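Local coordinates for protein fucose-specific lectin (PDB 6GKE) that binds L-fucose as a homodimeric six-bladed beta-propeller lectin, with strongest preference for the alpha-1,6-linked core fucose of glycoproteins, at residues V285-Q289 with I300-T306; R21-V25 with E36-G41. The protein carries 1 engineered substitution. One frame throughout, in Å; residues are numbered along the deposited sequence.

Contact 1. Residues V285-Q289 with I300-T306; sequences VSLQQ and IGAVVPT
Both segments are largely extended, down to T306 (psi 35°), and their end-to-end directions differ by 135°. A cis peptide bond precedes V285, and S286-Q289 forms the start of a strand. Segment 300-306 leaves the end of the next strand and runs back beside it. CA atoms are closest at L287-V304 (5.3 Å), Q288-V303 (5.0 Å) and Q289-G301 (5.7 Å).

Two direct backbone hydrogen bonds join the segments. G301 N donates to Q289 O at 2.8 Å, and V304 N donates to L287 O at 2.9 Å. Waters bridge further polar groups. Water 1 accepts from L287 N (3.0 Å), donates to V304 O (2.7 Å) and lies 2.8 Å from T306 OG1. Water 2 accepts from Q289 N (2.8 Å) and lies 2.8 Å from G301 O. Water 3 donates to Q289 OE1 (2.7 Å) and A302 O (2.5 Å).

This is the outer part of the last propeller blade. Strand 297-300 is its fourth strand, and residues 301-306 carry the C-terminal tail along strand 286-293. The tail reaches the N-terminal segment, where T306 shares backbone hydrogen bonding with E3. V285 packs on Y6 of the second subunit.

Apolar contacts centre on L287 (chi1 t, chi2 p), which points toward the tail. Its CD2 lies 3.7 Å from V304 CG1, and its CB 3.6 Å from T306 CG2. V304 is also t.

Q288 (chi1 m) lays OE1 3.7 Å from I300 CG2 and NE2 3.9 Å from V303 CG2. NE2 donates to S286 OG (2.9 Å), which also bonds S283; OE1 bonds R256.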
loop_
_atom_site.group_PDB
_atom_site.type_symbol
_atom_site.label_atom_id
_atom_site.label_comp_id
_atom_site.label_asym_id
_atom_site.label_seq_id
_atom_site.Cartn_x
_atom_site.Cartn_y
_atom_site.Cartn_z
ATOM N N VAL A 285 4.720 -3.266 5.033
ATOM C CA VAL A 285 3.413 -2.938 5.590
ATOM C C VAL A 285 3.077 -3.940 6.701
ATOM O O VAL A 285 3.083 -5.146 6.465
ATOM C CB VAL A 285 2.353 -2.970 4.466
ATOM C CG1 VAL A 285 0.933 -2.879 5.001
ATOM C CG2 VAL A 285 2.599 -1.888 3.427
ATOM N N SER A 286 2.761 -3.435 7.895
ATOM C CA SER A 286 2.662 -4.287 9.072
ATOM C C SER A 286 1.244 -4.292 9.649
ATOM O O SER A 286 0.489 -3.322 9.531
ATOM C CB SER A 286 3.671 -3.888 10.119
ATOM O OG SER A 286 3.474 -2.550 10.549
ATOM N N LEU A 287 0.919 -5.424 10.280
ATOM C CA LEU A 287 -0.301 -5.608 11.050
ATOM C C LEU A 287 0.064 -5.472 12.527
ATOM O O LEU A 287 0.825 -6.275 13.069
ATOM C CB LEU A 287 -0.887 -6.982 10.718
ATOM C CG LEU A 287 -2.174 -7.378 11.439
ATOM C CD1 LEU A 287 -3.259 -6.322 11.303
ATOM C CD2 LEU A 287 -2.670 -8.711 10.904
ATOM N N GLN A 288 -0.455 -4.408 13.139
ATOM C CA GLN A 288 -0.164 -4.042 14.505
ATOM C C GLN A 288 -1.448 -4.128 15.324
ATOM O O GLN A 288 -2.541 -4.269 14.773
ATOM C CB GLN A 288 0.335 -2.599 14.581
ATOM C CG GLN A 288 1.455 -2.252 13.621
ATOM C CD GLN A 288 2.820 -2.165 14.253
ATOM O OE1 GLN A 288 2.976 -2.110 15.474
ATOM N NE2 GLN A 288 3.823 -2.109 13.394
ATOM N N GLN A 289 -1.329 -3.999 16.644
ATOM C CA GLN A 289 -2.518 -3.895 17.458
ATOM C C GLN A 289 -2.262 -3.109 18.738
ATOM O O GLN A 289 -1.159 -3.140 19.296
ATOM C CB GLN A 289 -3.022 -5.264 17.886
ATOM C CG GLN A 289 -2.080 -5.961 18.852
ATOM C CD GLN A 289 -2.794 -7.067 19.579
ATOM O OE1 GLN A 289 -2.569 -8.239 19.308
ATOM N NE2 GLN A 289 -3.677 -6.693 20.493
ATOM N N ILE A 300 0.720 -0.504 22.442
ATOM C CA ILE A 300 0.904 -1.202 21.185
ATOM C C ILE A 300 1.618 -2.524 21.485
ATOM O O ILE A 300 2.670 -2.540 22.121
ATOM C CB ILE A 300 1.655 -0.331 20.161
ATOM C CG1 ILE A 300 0.866 0.941 19.847
ATOM C CG2 ILE A 300 1.962 -1.129 18.899
ATOM C CD1 ILE A 300 1.649 1.988 19.096
ATOM N N GLY A 301 1.020 -3.628 21.030
ATOM C CA GLY A 301 1.516 -4.969 21.317
ATOM C C GLY A 301 2.445 -5.506 20.239
ATOM O O GLY A 301 2.993 -4.760 19.422
ATOM N N ALA A 302 2.622 -6.829 20.258
ATOM C CA ALA A 302 3.508 -7.529 19.334
ATOM C C ALA A 302 2.967 -7.423 17.904
ATOM O O ALA A 302 1.759 -7.435 17.681
ATOM C CB ALA A 302 3.654 -8.971 19.752
ATOM N N VAL A 303 3.883 -7.343 16.933
ATOM C CA VAL A 303 3.528 -7.249 15.522
ATOM C C VAL A 303 3.060 -8.628 15.047
ATOM O O VAL A 303 3.651 -9.654 15.391
ATOM C CB VAL A 303 4.705 -6.729 14.674
ATOM C CG1 VAL A 303 4.376 -6.713 13.189
ATOM C CG2 VAL A 303 5.157 -5.351 15.132
ATOM N N VAL A 304 2.000 -8.632 14.243
ATOM C CA VAL A 304 1.452 -9.856 13.691
ATOM C C VAL A 304 2.155 -10.142 12.370
ATOM O O VAL A 304 2.188 -9.273 11.502
ATOM C CB VAL A 304 -0.064 -9.735 13.463
ATOM C CG1 VAL A 304 -0.657 -11.044 12.968
ATOM C CG2 VAL A 304 -0.796 -9.247 14.701
ATOM N N PRO A 305 2.691 -11.363 12.142
ATOM C CA PRO A 305 3.356 -11.669 10.877
ATOM C C PRO A 305 2.360 -11.721 9.711
ATOM O O PRO A 305 1.245 -12.241 9.856
ATOM C CB PRO A 305 3.989 -13.042 11.124
ATOM C CG PRO A 305 3.091 -13.666 12.163
ATOM C CD PRO A 305 2.683 -12.513 13.059
ATOM N N THR A 306 2.791 -11.185 8.564
ATOM C CA THR A 306 1.963 -11.119 7.360
ATOM C C THR A 306 2.783 -11.484 6.115
ATOM O O THR A 306 2.553 -10.950 5.031
ATOM C CB THR A 306 1.330 -9.733 7.194
ATOM O OG1 THR A 306 2.346 -8.727 7.164
ATOM C CG2 THR A 306 0.357 -9.391 8.299
HETATM O O HOH W 1 3.008 -7.516 9.652
HETATM O O HOH W 2 1.449 -4.279 17.174
HETATM O O HOH W 3 0.171 -8.342 19.366
#

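Contact 2. Residues R21-V25 with E36-G41; sequences RQQRV and EAQRGG. With FUC (alpha-L-fucopyranose), chain C.
Strands 22-25 and 36-40 are antiparallel, with axes 4.7 Å apart at 163°. Q23-R39 and V25-A37 are hydrogen-bonded pairs; Q22-G40 and R24-Q38 are non-hydrogen-bonded.

R39 has the most surface covered. Its N donates to Q23 O (3.0 Å), and its O accepts from Q23 N (2.9 Å). Its chi1 to chi3 are all t. R39 NH1 and Q23 NE2 both donate to water 5 at 2.9 Å. R39 NE bonds N43 O. Q23 OE1 bonds S277 OG.

R24 folds over the opposite face with chi1 and chi2 m. Its CD packs 3.5 Å from Q38 CG. NH1 donates to Q22 OE1 (2.8 Å) and Q23 O (2.9 Å), which probably holds the guanidinium for fucose. NE donates to FUC O4 (2.8 Å) and NH2 to FUC O5 (2.9 Å). E36 OE1 accepts from FUC O3 and OE2 from FUC O4, both at 2.7 Å. R24 and E36 belong to a fucose site between two blades, where W97 also bonds the sugar.

V25 shares the face of Q23 and R39. Its N donates to A37 O (3.0 Å), its O accepts from A37 N (2.9 Å), and CG1 meets A37 CB at 3.8 Å.

G41 N donates to R21 O (2.8 Å). The hairpin forms the middle of the first blade, between strands 10-15 and 46-56. Q23 and V25 face F279 on strand 275-282 of the last blade.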
loop_
_atom_site.group_PDB
_atom_site.type_symbol
_atom_site.label_atom_id
_atom_site.label_comp_id
_atom_site.label_asym_id
_atom_site.label_seq_id
_atom_site.Cartn_x
_atom_site.Cartn_y
_atom_site.Cartn_z
ATOM N N ARG A 21 -6.134 -17.606 26.176
ATOM C CA ARG A 21 -6.927 -16.843 25.177
ATOM C C ARG A 21 -6.445 -17.081 23.741
ATOM O O ARG A 21 -5.293 -16.746 23.399
ATOM C CB ARG A 21 -6.790 -15.342 25.421
ATOM C CG ARG A 21 -7.463 -14.471 24.373
ATOM C CD ARG A 21 -6.941 -13.066 24.527
ATOM N NE ARG A 21 -7.579 -12.139 23.615
ATOM C CZ ARG A 21 -7.175 -10.894 23.413
ATOM N NH1 ARG A 21 -6.063 -10.459 23.982
ATOM N NH2 ARG A 21 -7.897 -10.087 22.659
ATOM N N GLN A 22 -7.366 -17.516 22.869
ATOM C CA GLN A 22 -7.035 -17.748 21.470
ATOM C C GLN A 22 -7.559 -16.570 20.649
ATOM O O GLN A 22 -8.697 -16.143 20.825
ATOM C CB GLN A 22 -7.672 -19.047 20.982
ATOM C CG GLN A 22 -7.016 -20.295 21.552
ATOM C CD GLN A 22 -5.625 -20.546 21.018
ATOM O OE1 GLN A 22 -5.319 -20.263 19.864
ATOM N NE2 GLN A 22 -4.757 -21.104 21.848
ATOM N N GLN A 23 -6.713 -16.059 19.754
ATOM C CA GLN A 23 -7.104 -15.012 18.830
ATOM C C GLN A 23 -6.836 -15.480 17.402
ATOM O O GLN A 23 -5.861 -16.194 17.141
ATOM C CB GLN A 23 -6.309 -13.727 19.054
ATOM C CG GLN A 23 -6.528 -13.092 20.413
ATOM C CD GLN A 23 -5.732 -11.816 20.505
ATOM O OE1 GLN A 23 -6.096 -10.792 19.921
ATOM N NE2 GLN A 23 -4.632 -11.875 21.238
ATOM N N ARG A 24 -7.681 -15.027 16.473
ATOM C CA ARG A 24 -7.404 -15.162 15.058
ATOM C C ARG A 24 -7.647 -13.802 14.409
ATOM O O ARG A 24 -8.585 -13.098 14.763
ATOM C CB ARG A 24 -8.291 -16.211 14.381
ATOM C CG ARG A 24 -8.272 -17.592 15.024
ATOM C CD ARG A 24 -6.960 -18.324 14.827
ATOM N NE ARG A 24 -6.960 -19.666 15.406
ATOM C CZ ARG A 24 -6.618 -19.965 16.659
ATOM N NH1 ARG A 24 -6.189 -19.024 17.486
ATOM N NH2 ARG A 24 -6.716 -21.214 17.082
ATOM N N VAL A 25 -6.787 -13.453 13.452
ATOM C CA VAL A 25 -6.964 -12.238 12.683
ATOM C C VAL A 25 -6.843 -12.598 11.201
ATOM O O VAL A 25 -6.025 -13.433 10.819
ATOM C CB VAL A 25 -6.003 -11.121 13.139
ATOM C CG1 VAL A 25 -4.546 -11.496 12.998
ATOM C CG2 VAL A 25 -6.293 -9.797 12.453
ATOM N N GLU A 36 -4.890 -16.060 7.624
ATOM C CA GLU A 36 -5.126 -16.095 9.053
ATOM C C GLU A 36 -3.789 -16.055 9.797
ATOM O O GLU A 36 -2.848 -16.760 9.421
ATOM C CB GLU A 36 -5.858 -17.381 9.429
ATOM C CG GLU A 36 -6.309 -17.459 10.878
ATOM C CD GLU A 36 -6.831 -18.838 11.234
ATOM O OE1 GLU A 36 -6.018 -19.782 11.204
ATOM O OE2 GLU A 36 -8.050 -18.981 11.515
ATOM N N ALA A 37 -3.747 -15.269 10.878
ATOM C CA ALA A 37 -2.697 -15.353 11.903
ATOM C C ALA A 37 -3.366 -15.754 13.219
ATOM O O ALA A 37 -4.557 -15.469 13.432
ATOM C CB ALA A 37 -1.937 -14.053 12.027
ATOM N N GLN A 38 -2.599 -16.418 14.087
ATOM C CA GLN A 38 -3.130 -17.005 15.318
ATOM C C GLN A 38 -2.272 -16.590 16.513
ATOM O O GLN A 38 -1.055 -16.464 16.399
ATOM C CB GLN A 38 -3.124 -18.535 15.259
ATOM C CG GLN A 38 -3.667 -19.121 13.963
ATOM C CD GLN A 38 -2.670 -19.223 12.832
ATOM O OE1 GLN A 38 -1.451 -19.216 13.021
ATOM N NE2 GLN A 38 -3.192 -19.334 11.623
ATOM N N ARG A 39 -2.917 -16.442 17.673
ATOM C CA ARG A 39 -2.193 -16.256 18.918
ATOM C C ARG A 39 -2.860 -17.075 20.019
ATOM O O ARG A 39 -4.081 -17.092 20.144
ATOM C CB ARG A 39 -2.126 -14.787 19.340
ATOM C CG ARG A 39 -1.003 -14.520 20.327
ATOM C CD ARG A 39 -0.886 -13.078 20.763
ATOM N NE ARG A 39 0.352 -12.902 21.508
ATOM C CZ ARG A 39 0.863 -11.733 21.878
ATOM N NH1 ARG A 39 0.178 -10.616 21.704
ATOM N NH2 ARG A 39 2.068 -11.686 22.425
ATOM N N GLY A 40 -2.023 -17.729 20.825
ATOM C CA GLY A 40 -2.455 -18.377 22.044
ATOM C C GLY A 40 -1.809 -17.705 23.241
ATOM O O GLY A 40 -0.584 -17.616 23.323
ATOM N N GLY A 41 -2.631 -17.206 24.170
ATOM C CA GLY A 41 -2.127 -16.468 25.326
ATOM C C GLY A 41 -1.252 -15.305 24.885
ATOM O O GLY A 41 -1.618 -14.563 23.972
HETATM C C1 FUC C . -6.245 -23.627 14.274
HETATM C C2 FUC C . -6.042 -22.918 12.950
HETATM C C3 FUC C . -7.332 -22.918 12.134
HETATM C C4 FUC C . -8.486 -22.375 12.963
HETATM C C5 FUC C . -8.598 -23.184 14.251
HETATM C C6 FUC C . -9.703 -22.695 15.177
HETATM O O1 FUC C . -6.412 -25.010 13.993
HETATM O O2 FUC C . -5.017 -23.593 12.211
HETATM O O3 FUC C . -7.148 -22.182 10.920
HETATM O O4 FUC C . -8.281 -21.002 13.310
HETATM O O5 FUC C . -7.364 -23.089 14.965
HETATM O O HOH W 4 -4.015 -14.500 22.499
HETATM O O HOH W 5 -2.601 -9.870 21.225
#

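How the contacts relate
Following the chain from the N terminus, contact 2 comes first. It closes the hairpin of strands 22-28 and 33-40 in the first blade. Four further blades follow before contact 1 opens. Contact 1 then closes a loop holding the rest of strand 286-293, the turn and most of strand 297-300, and lays the C-terminal tail along the last blade. The contacts are in series and neither nest nor cross. In space they meet, with centres 12 Å apart. V304 CG1 lies 3.4 Å from A37 CB, and L287 CD2 lies 4.0 Å from V25 CG1. The last blade and its tail thus pack on the first blade where the propeller ring closes.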